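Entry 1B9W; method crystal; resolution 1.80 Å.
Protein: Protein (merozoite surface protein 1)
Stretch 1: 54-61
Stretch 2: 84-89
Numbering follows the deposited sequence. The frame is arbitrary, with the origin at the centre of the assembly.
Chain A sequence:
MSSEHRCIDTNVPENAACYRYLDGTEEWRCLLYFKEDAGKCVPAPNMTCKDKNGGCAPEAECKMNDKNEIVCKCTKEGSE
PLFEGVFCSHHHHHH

Stretch 1 (54-61) GGCAPEAE
Stretch 2 84-89: EGVFCS

Residues 54-61 and 84-89 of this merozoite surface protein 1 chain meet through one direct hydrogen bond, three bridging waters and a small apolar cluster, burying 256 Å² in all. The register is set by Cys-56 and Val-86, whose CA atoms lie 4.6 Å apart. The hydrogen bond runs from Ala-57 N to Gly-85 O, 2.8 Å long and nearly straight, with an N-H...O angle of 169°. Gly-85 O also lies 3.7 Å from Cys-56 CA, so this carbonyl rests close against the opposing backbone.

The first stretch begins with two left-handed glycines, Gly-54 at phi/psi 70/8 and Gly-55 at 90/0. Positive phi favours glycine at the first; at the second a CB would be jammed against the carbonyl O of the preceding residue. Gly-85, at 102/8, is glycine for the same reason. The chain then extends through Cys-56 (-77/155) and Ala-57 (-50/148) and enters a type I turn from Ala-57 to Ala-60, with Pro-58 at -52/-38 and Glu-59 at -90/1. The turn is closed by Ala-60 N donating to Ala-57 O at 2.8 Å. Proline suits its position because its ring restricts phi to values near the one required; the ring is C-gamma exo and its CB points away from the second stretch. Ala-60 (-89/163) returns the chain to an extended form.

In the second stretch Glu-84 (66/20) and Gly-85 lead into Val-86 (-63/-33), after which Phe-87 (-130/153), Cys-88 (-121/131) and Ser-89 (-131/170) form a strand. Alternation along it turns Cys-88 toward the first stretch, while Phe-87 (chi1 -71°, m; chi2 -88°) and Ser-89 (chi1 87°, p) point away.

Cys-88, with chi1 -72° (m), places SG 4.1 Å from Ala-57 CB and 4.0 Å from Ala-60 CB. Both alanines point toward the second stretch. At Ala-57 the methyl already packs closely, its CB 3.5 Å from Val-86 O and 4.1 Å from Phe-87 CA. Both cysteines are bonded covalently elsewhere in the structure; Cys-56, chi1 -62° (m), points away overall. Val-86 also directs its CB away, yet with chi1 170° (t) its CG2 comes 3.8 Å from Gly-55 O.

Glu-59 starts sideways and folds back. Chi1 70° (p), chi2 -82° (m) and chi3 12° give a bent chain whose end approaches the strand, OE2 lying 3.5 Å from Cys-88 CB. A long acidic side chain suits this exposed site because its carboxylate can accept from solvent while reaching the neighbouring backbone through it. Water 2 donates to Glu-59 OE2 (2.8 Å) and accepts from Cys-88 N (2.9 Å); water 3 donates to Glu-59 OE2 (2.8 Å) and, weakly, to Cys-88 O (3.3 Å). Water 1 links two backbone carbonyls by donating to Gly-55 O and Val-86 O, each at 2.9 Å.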

# COMPACT_ATOMS: atom_id res chain seq x y z
N GLY A 54 5.88 -5.02 6.47
CA GLY A 54 4.56 -5.10 7.06
C GLY A 54 3.46 -4.76 6.02
O GLY A 54 2.31 -4.69 6.42
N GLY A 55 3.88 -4.62 4.77
CA GLY A 55 2.84 -4.21 3.79
C GLY A 55 2.80 -2.68 3.72
O GLY A 55 2.08 -2.14 2.84
N CYS A 56 3.61 -1.96 4.48
CA CYS A 56 3.64 -0.50 4.42
C CYS A 56 4.41 -0.09 3.18
O CYS A 56 5.25 -0.81 2.66
CB CYS A 56 4.40 0.10 5.62
SG CYS A 56 3.63 -0.27 7.21
N ALA A 57 4.12 1.14 2.67
CA ALA A 57 4.93 1.58 1.52
C ALA A 57 6.41 1.42 1.84
O ALA A 57 6.88 1.68 2.95
CB ALA A 57 4.64 3.08 1.33
N PRO A 58 7.23 1.13 0.85
CA PRO A 58 8.65 0.95 1.03
C PRO A 58 9.32 2.10 1.74
O PRO A 58 10.23 1.82 2.55
CB PRO A 58 9.24 0.74 -0.35
CG PRO A 58 8.09 0.49 -1.25
CD PRO A 58 6.81 0.82 -0.55
N GLU A 59 8.90 3.34 1.49
CA GLU A 59 9.60 4.48 2.07
C GLU A 59 9.02 4.85 3.42
O GLU A 59 9.40 5.84 4.05
CB GLU A 59 9.56 5.68 1.09
CG GLU A 59 8.17 6.28 0.95
CD GLU A 59 7.21 5.61 -0.00
OE1 GLU A 59 7.41 4.48 -0.49
OE2 GLU A 59 6.15 6.24 -0.26
N ALA A 60 8.01 4.11 3.87
CA ALA A 60 7.38 4.34 5.14
C ALA A 60 8.12 3.53 6.26
O ALA A 60 8.69 2.48 6.00
CB ALA A 60 5.94 3.87 5.19
N GLU A 61 7.83 3.99 7.47
CA GLU A 61 8.34 3.26 8.64
C GLU A 61 7.25 2.32 9.15
O GLU A 61 6.11 2.74 9.32
CB GLU A 61 8.70 4.30 9.72
CG GLU A 61 8.70 3.72 11.12
CD GLU A 61 9.05 4.76 12.17
OE1 GLU A 61 10.22 5.19 12.19
OE2 GLU A 61 8.16 5.12 12.96
N GLU A 84 -4.13 3.55 4.83
CA GLU A 84 -3.40 3.25 6.06
C GLU A 84 -1.90 3.14 5.90
O GLU A 84 -1.22 2.61 6.79
CB GLU A 84 -3.97 1.99 6.74
CG GLU A 84 -5.43 2.19 7.11
CD GLU A 84 -6.24 0.94 7.34
OE1 GLU A 84 -5.75 -0.21 7.19
OE2 GLU A 84 -7.43 1.09 7.69
N GLY A 85 -1.32 3.70 4.83
CA GLY A 85 0.11 3.70 4.66
C GLY A 85 0.64 2.67 3.69
O GLY A 85 1.86 2.58 3.54
N VAL A 86 -0.22 1.99 2.97
CA VAL A 86 0.20 1.15 1.85
C VAL A 86 0.86 2.01 0.78
O VAL A 86 1.77 1.59 0.08
CB VAL A 86 -1.01 0.36 1.32
CG1 VAL A 86 -0.69 -0.34 0.03
CG2 VAL A 86 -1.42 -0.67 2.37
N PHE A 87 0.37 3.25 0.66
CA PHE A 87 1.03 4.27 -0.17
C PHE A 87 1.18 5.54 0.69
O PHE A 87 0.37 5.78 1.59
CB PHE A 87 0.23 4.68 -1.42
CG PHE A 87 0.14 3.66 -2.51
CD1 PHE A 87 1.10 3.59 -3.49
CD2 PHE A 87 -0.95 2.80 -2.52
CE1 PHE A 87 0.99 2.62 -4.47
CE2 PHE A 87 -1.08 1.83 -3.52
CZ PHE A 87 -0.09 1.77 -4.47
N CYS A 88 2.19 6.36 0.40
CA CYS A 88 2.32 7.64 1.08
C CYS A 88 2.28 8.73 -0.01
O CYS A 88 3.02 8.55 -0.96
CB CYS A 88 3.71 7.75 1.71
SG CYS A 88 3.83 6.64 3.18
N SER A 89 1.47 9.77 0.17
CA SER A 89 1.51 10.80 -0.89
C SER A 89 1.66 12.19 -0.31
O SER A 89 1.66 12.35 0.91
CB SER A 89 0.27 10.71 -1.77
OG SER A 89 -0.80 11.46 -1.25
O HOH W 1 3.06 -0.95 0.34
O HOH W 2 3.96 5.27 -1.62
O HOH W 3 6.23 8.99 -0.17